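Local coordinates for protein (CD58) (Homo sapiens, PDB 1CCZ) that probably serves as a cell-surface glycoprotein of the immunoglobulin superfamily that binds the receptor CD2 through its N-terminal domain in contacts between immune cells, at residues E94-P99 and S159-M164; V120-Y125 and F150-V155. One frame throughout, in Å; residues are numbered along the deposited sequence.

Contact 1: residues E94-P99 and S159-M164; sequences EMVSKP and SQESEM
The extended run 94-99, between strands 86-93 and 100-104, lies beside edge strand 159-164 of an immunoglobulin-type sheet, and V96 and S159 make the first join between them. The two run in nearly the same direction, 13° apart, yet no parallel backbone ladder forms; side-chain bonds of S159 and K98, with two waters, join them instead. The V96 N-H points almost straight at S159 OG, 2.9 Å from N to OG with an angle of 169°. OG sits between the backbone N and the carbonyl carbon of its own residue (chi1 66°), and it also hydrogen-bonds N156 OD1, so it is gripped from two residues. V96 CG2 touches the same hydroxyl and reaches E161 CG, 3.7 Å away. Water 1 donates to V96 O and to E161 OE2, bridging the backbone to the carboxylate.

Further along, the long chain of K98 crosses E163 at a slant. K98 NZ gives a 2.8 Å hydrogen bond to S162 O, while its salt bridge to E163 OE2 is long at 3.9 Å. P99 lays its ring atoms CG and CD against E161 O, each 3.4 Å away. Water 2 ties P99 O to E163 OE2.

Strand 159-165 is an outermost strand of its sheet and pairs with strand 150-156 through bonds between E161 O and A154 N and between E163 O and C152 N; on the other segment, S97 OG binds E116 N.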
loop_
_atom_site.group_PDB
_atom_site.type_symbol
_atom_site.label_atom_id
_atom_site.label_comp_id
_atom_site.label_asym_id
_atom_site.label_seq_id
_atom_site.Cartn_x
_atom_site.Cartn_y
_atom_site.Cartn_z
ATOM N N GLU A 94 5.086 -3.033 1.086
ATOM C CA GLU A 94 5.334 -4.381 1.518
ATOM C C GLU A 94 4.304 -4.596 2.672
ATOM O O GLU A 94 4.005 -3.675 3.442
ATOM C CB GLU A 94 6.795 -4.450 1.941
ATOM C CG GLU A 94 7.123 -5.262 3.139
ATOM C CD GLU A 94 8.574 -5.048 3.528
ATOM O OE1 GLU A 94 9.352 -4.676 2.610
ATOM O OE2 GLU A 94 8.932 -5.230 4.719
ATOM N N MET A 95 3.704 -5.774 2.739
ATOM C CA MET A 95 2.722 -6.061 3.777
ATOM C C MET A 95 3.380 -6.188 5.143
ATOM O O MET A 95 4.553 -6.566 5.239
ATOM C CB MET A 95 1.992 -7.352 3.445
ATOM C CG MET A 95 0.908 -7.159 2.404
ATOM S SD MET A 95 0.168 -8.721 1.953
ATOM C CE MET A 95 1.687 -9.744 1.770
ATOM N N VAL A 96 2.631 -5.866 6.206
ATOM C CA VAL A 96 3.158 -5.951 7.576
ATOM C C VAL A 96 3.224 -7.409 8.007
ATOM O O VAL A 96 2.484 -8.255 7.476
ATOM C CB VAL A 96 2.248 -5.195 8.609
ATOM C CG1 VAL A 96 2.156 -3.733 8.273
ATOM C CG2 VAL A 96 0.850 -5.805 8.641
ATOM N N SER A 97 4.132 -7.725 8.935
ATOM C CA SER A 97 4.182 -9.078 9.464
ATOM C C SER A 97 3.336 -9.019 10.754
ATOM O O SER A 97 2.722 -7.981 11.057
ATOM C CB SER A 97 5.617 -9.517 9.767
ATOM O OG SER A 97 6.338 -8.541 10.478
ATOM N N LYS A 98 3.284 -10.109 11.503
ATOM C CA LYS A 98 2.501 -10.113 12.723
ATOM C C LYS A 98 3.290 -9.424 13.843
ATOM O O LYS A 98 4.468 -9.729 14.056
ATOM C CB LYS A 98 2.153 -11.550 13.105
ATOM C CG LYS A 98 1.284 -11.674 14.349
ATOM C CD LYS A 98 1.561 -12.988 15.070
ATOM C CE LYS A 98 0.382 -13.405 15.947
ATOM N NZ LYS A 98 -0.937 -12.832 15.500
ATOM N N PRO A 99 2.656 -8.472 14.567
ATOM C CA PRO A 99 3.370 -7.786 15.646
ATOM C C PRO A 99 3.770 -8.708 16.801
ATOM O O PRO A 99 3.144 -9.757 17.030
ATOM C CB PRO A 99 2.394 -6.699 16.122
ATOM C CG PRO A 99 1.260 -6.714 15.180
ATOM C CD PRO A 99 1.266 -7.990 14.418
ATOM N N SER A 159 -2.327 -3.664 4.238
ATOM C CA SER A 159 -2.447 -4.836 5.108
ATOM C C SER A 159 -2.557 -4.502 6.578
ATOM O O SER A 159 -2.414 -3.351 6.996
ATOM C CB SER A 159 -1.211 -5.724 4.937
ATOM O OG SER A 159 -0.064 -5.034 5.424
ATOM N N GLN A 160 -2.812 -5.540 7.364
ATOM C CA GLN A 160 -2.858 -5.390 8.808
ATOM C C GLN A 160 -2.869 -6.738 9.504
ATOM O O GLN A 160 -3.445 -7.709 9.010
ATOM C CB GLN A 160 -4.046 -4.538 9.224
ATOM C CG GLN A 160 -5.361 -5.221 9.208
ATOM C CD GLN A 160 -6.357 -4.440 10.028
ATOM O OE1 GLN A 160 -6.437 -4.598 11.250
ATOM N NE2 GLN A 160 -7.108 -3.571 9.368
ATOM N N GLU A 161 -2.181 -6.787 10.635
ATOM C CA GLU A 161 -2.074 -7.992 11.448
ATOM C C GLU A 161 -2.007 -7.550 12.890
ATOM O O GLU A 161 -1.472 -6.489 13.196
ATOM C CB GLU A 161 -0.785 -8.750 11.147
ATOM C CG GLU A 161 -0.589 -9.075 9.699
ATOM C CD GLU A 161 -1.440 -10.228 9.280
ATOM O OE1 GLU A 161 -1.815 -11.025 10.169
ATOM O OE2 GLU A 161 -1.738 -10.333 8.069
ATOM N N SER A 162 -2.537 -8.362 13.788
ATOM C CA SER A 162 -2.468 -7.987 15.181
ATOM C C SER A 162 -2.069 -9.162 16.048
ATOM O O SER A 162 -2.036 -10.313 15.613
ATOM C CB SER A 162 -3.804 -7.404 15.624
ATOM O OG SER A 162 -4.825 -8.337 15.393
ATOM N N GLU A 163 -1.713 -8.844 17.277
ATOM C CA GLU A 163 -1.320 -9.839 18.242
ATOM C C GLU A 163 -2.008 -9.403 19.518
ATOM O O GLU A 163 -2.206 -8.216 19.747
ATOM C CB GLU A 163 0.196 -9.830 18.436
ATOM C CG GLU A 163 0.698 -10.799 19.501
ATOM C CD GLU A 163 0.293 -12.232 19.198
ATOM O OE1 GLU A 163 -0.893 -12.598 19.398
ATOM O OE2 GLU A 163 1.166 -12.999 18.747
ATOM N N MET A 164 -2.405 -10.362 20.333
ATOM C CA MET A 164 -3.041 -10.037 21.590
ATOM C C MET A 164 -2.293 -10.810 22.676
ATOM O O MET A 164 -1.998 -11.986 22.501
ATOM C CB MET A 164 -4.505 -10.442 21.539
ATOM C CG MET A 164 -5.257 -10.001 22.758
ATOM S SD MET A 164 -7.013 -10.126 22.531
ATOM C CE MET A 164 -7.427 -8.423 21.979
HETATM O O HOH W 1 0.033 -8.848 6.255
HETATM O O HOH W 2 3.536 -12.204 17.806
#

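Contact 2: residues V120-Y125 and F150-V155; sequences VELKLY and FKCKAV
L122 and A154 meet on the buried face of this antiparallel pair, where L122 CD2 lies 3.7 Å from A154 CB and also touches C152 SG. L124 CD1, placed by a chi2 of 67°, approaches C152 CB and F150 CD1, both at 4.2 Å. L122 and L124 thus pack on C152, while A154 and F150 extend the apolar patch to either end. C152 SG is bonded to C112 of strand 109-113 in the canonical intersheet disulfide of the immunoglobulin fold, which ties this strand pair to the facing sheet.

Between the two faces runs the backbone ladder. E121 with V155, K123 with K153 and Y125 with K151 are hydrogen-bonded pairs, each closed by two N-H to O bonds; Y125 N to K151 O is 2.7 Å. L122 with A154 and L124 with C152 are the non-hydrogen-bonded pairs between them, and CA-H...O contacts such as L122 CA to K153 O, 3.2 Å, supplement the ladder.

The other face is more polar. The K123 chain crosses V155 obliquely, K123 CD 3.8 Å from V155 CG1; K123 then bends at chi3 and chi4 before its NZ forms a 2.7 Å salt bridge with E121 OE2. K151 O lies at the edge of the Y125 ring, in plane, while K151 NZ makes an off-centre cation-pi contact 4.9 Å from the ring centroid and 29° off its normal. K153 CE comes near Y125 CE1 and OH.

Strands 121-126 and 150-156 are the inner pair of a four-stranded antiparallel sheet, flanked by 129-134 and 159-165. M139 and Y141 of strand 138-142 pack on the L122, L124 and F150 side.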
loop_
_atom_site.group_PDB
_atom_site.type_symbol
_atom_site.label_atom_id
_atom_site.label_comp_id
_atom_site.label_asym_id
_atom_site.label_seq_id
_atom_site.Cartn_x
_atom_site.Cartn_y
_atom_site.Cartn_z
ATOM N N VAL A 120 4.379 1.733 8.163
ATOM C CA VAL A 120 3.585 1.058 9.148
ATOM C C VAL A 120 3.229 1.960 10.328
ATOM O O VAL A 120 3.982 2.849 10.718
ATOM C CB VAL A 120 4.370 -0.178 9.662
ATOM C CG1 VAL A 120 3.613 -0.889 10.777
ATOM C CG2 VAL A 120 4.631 -1.117 8.509
ATOM N N GLU A 121 2.058 1.701 10.885
ATOM C CA GLU A 121 1.585 2.384 12.065
ATOM C C GLU A 121 1.236 1.244 13.038
ATOM O O GLU A 121 0.616 0.256 12.642
ATOM C CB GLU A 121 0.326 3.172 11.734
ATOM C CG GLU A 121 -0.150 4.060 12.838
ATOM C CD GLU A 121 -1.211 5.043 12.361
ATOM O OE1 GLU A 121 -0.855 6.017 11.635
ATOM O OE2 GLU A 121 -2.397 4.832 12.714
ATOM N N LEU A 122 1.651 1.367 14.290
ATOM C CA LEU A 122 1.320 0.378 15.309
ATOM C C LEU A 122 0.212 1.025 16.145
ATOM O O LEU A 122 0.292 2.221 16.479
ATOM C CB LEU A 122 2.535 0.088 16.193
ATOM C CG LEU A 122 3.641 -0.753 15.542
ATOM C CD1 LEU A 122 4.785 -0.928 16.534
ATOM C CD2 LEU A 122 3.081 -2.114 15.097
ATOM N N LYS A 123 -0.827 0.259 16.463
ATOM C CA LYS A 123 -1.935 0.768 17.261
ATOM C C LYS A 123 -2.103 -0.142 18.472
ATOM O O LYS A 123 -2.129 -1.364 18.327
ATOM C CB LYS A 123 -3.198 0.767 16.423
ATOM C CG LYS A 123 -3.065 1.613 15.190
ATOM C CD LYS A 123 -4.291 1.462 14.345
ATOM C CE LYS A 123 -5.002 2.787 14.194
ATOM N NZ LYS A 123 -4.747 3.429 12.854
ATOM N N LEU A 124 -2.200 0.443 19.666
ATOM C CA LEU A 124 -2.336 -0.353 20.881
ATOM C C LEU A 124 -3.703 -0.205 21.539
ATOM O O LEU A 124 -4.247 0.903 21.635
ATOM C CB LEU A 124 -1.246 0.029 21.873
ATOM C CG LEU A 124 -1.124 -0.818 23.137
ATOM C CD1 LEU A 124 -0.661 -2.217 22.805
ATOM C CD2 LEU A 124 -0.144 -0.143 24.081
ATOM N N TYR A 125 -4.250 -1.336 21.983
ATOM C CA TYR A 125 -5.550 -1.384 22.658
ATOM C C TYR A 125 -5.477 -2.211 23.939
ATOM O O TYR A 125 -4.684 -3.140 24.040
ATOM C CB TYR A 125 -6.603 -2.014 21.750
ATOM C CG TYR A 125 -6.676 -1.407 20.377
ATOM C CD1 TYR A 125 -5.758 -1.762 19.387
ATOM C CD2 TYR A 125 -7.685 -0.498 20.050
ATOM C CE1 TYR A 125 -5.848 -1.232 18.090
ATOM C CE2 TYR A 125 -7.786 0.043 18.765
ATOM C CZ TYR A 125 -6.867 -0.334 17.792
ATOM O OH TYR A 125 -6.982 0.166 16.520
ATOM N N PHE A 150 -3.627 -6.836 26.180
ATOM C CA PHE A 150 -3.285 -5.781 25.236
ATOM C C PHE A 150 -3.360 -6.308 23.812
ATOM O O PHE A 150 -3.014 -7.462 23.550
ATOM C CB PHE A 150 -1.876 -5.292 25.499
ATOM C CG PHE A 150 -1.755 -4.471 26.730
ATOM C CD1 PHE A 150 -2.045 -3.113 26.698
ATOM C CD2 PHE A 150 -1.354 -5.053 27.927
ATOM C CE1 PHE A 150 -1.936 -2.337 27.846
ATOM C CE2 PHE A 150 -1.238 -4.285 29.091
ATOM C CZ PHE A 150 -1.532 -2.921 29.047
ATOM N N LYS A 151 -3.831 -5.477 22.897
ATOM C CA LYS A 151 -3.885 -5.868 21.506
ATOM C C LYS A 151 -3.074 -4.830 20.764
ATOM O O LYS A 151 -3.240 -3.617 20.971
ATOM C CB LYS A 151 -5.299 -5.864 20.965
ATOM C CG LYS A 151 -5.377 -6.113 19.470
ATOM C CD LYS A 151 -6.819 -6.369 19.095
ATOM C CE LYS A 151 -7.004 -6.493 17.598
ATOM N NZ LYS A 151 -7.424 -5.207 16.970
ATOM N N CYS A 152 -2.162 -5.314 19.930
ATOM C CA CYS A 152 -1.342 -4.432 19.125
ATOM C C CYS A 152 -1.616 -4.760 17.686
ATOM O O CYS A 152 -1.598 -5.925 17.281
ATOM C CB CYS A 152 0.127 -4.625 19.415
ATOM S SG CYS A 152 1.103 -3.424 18.473
ATOM N N LYS A 153 -1.903 -3.732 16.912
ATOM C CA LYS A 153 -2.191 -3.920 15.511
ATOM C C LYS A 153 -1.156 -3.190 14.659
ATOM O O LYS A 153 -0.800 -2.049 14.937
ATOM C CB LYS A 153 -3.578 -3.385 15.222
ATOM C CG LYS A 153 -3.988 -3.510 13.797
ATOM C CD LYS A 153 -5.260 -2.725 13.547
ATOM C CE LYS A 153 -6.373 -3.183 14.479
ATOM N NZ LYS A 153 -7.710 -2.751 13.959
ATOM N N ALA A 154 -0.629 -3.870 13.650
ATOM C CA ALA A 154 0.310 -3.232 12.725
ATOM C C ALA A 154 -0.518 -3.032 11.459
ATOM O O ALA A 154 -1.135 -3.973 10.946
ATOM C CB ALA A 154 1.494 -4.131 12.437
ATOM N N VAL A 155 -0.564 -1.804 10.961
ATOM C CA VAL A 155 -1.354 -1.543 9.772
ATOM C C VAL A 155 -0.707 -0.543 8.795
ATOM O O VAL A 155 0.040 0.359 9.180
ATOM C CB VAL A 155 -2.785 -1.050 10.194
ATOM C CG1 VAL A 155 -2.668 0.011 11.240
ATOM C CG2 VAL A 155 -3.558 -0.524 8.996
#

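In the fold
Contact 2 is the more buried of the two: it joins the central strands of the four-stranded sheet by a full backbone ladder, with an apolar face around the disulfide. Contact 1 lies at the surface, where a segment without regular structure runs beside the sheet's outer strand and is held by a serine hydroxyl, a lysine and two waters. The contacts share the sheet, since strand 150-156 of contact 2 is the neighbour of strand 159-165 of contact 1. V96 of contact 1 also touches V120 of contact 2, bringing residues 94-99 against the start of segment 120-125.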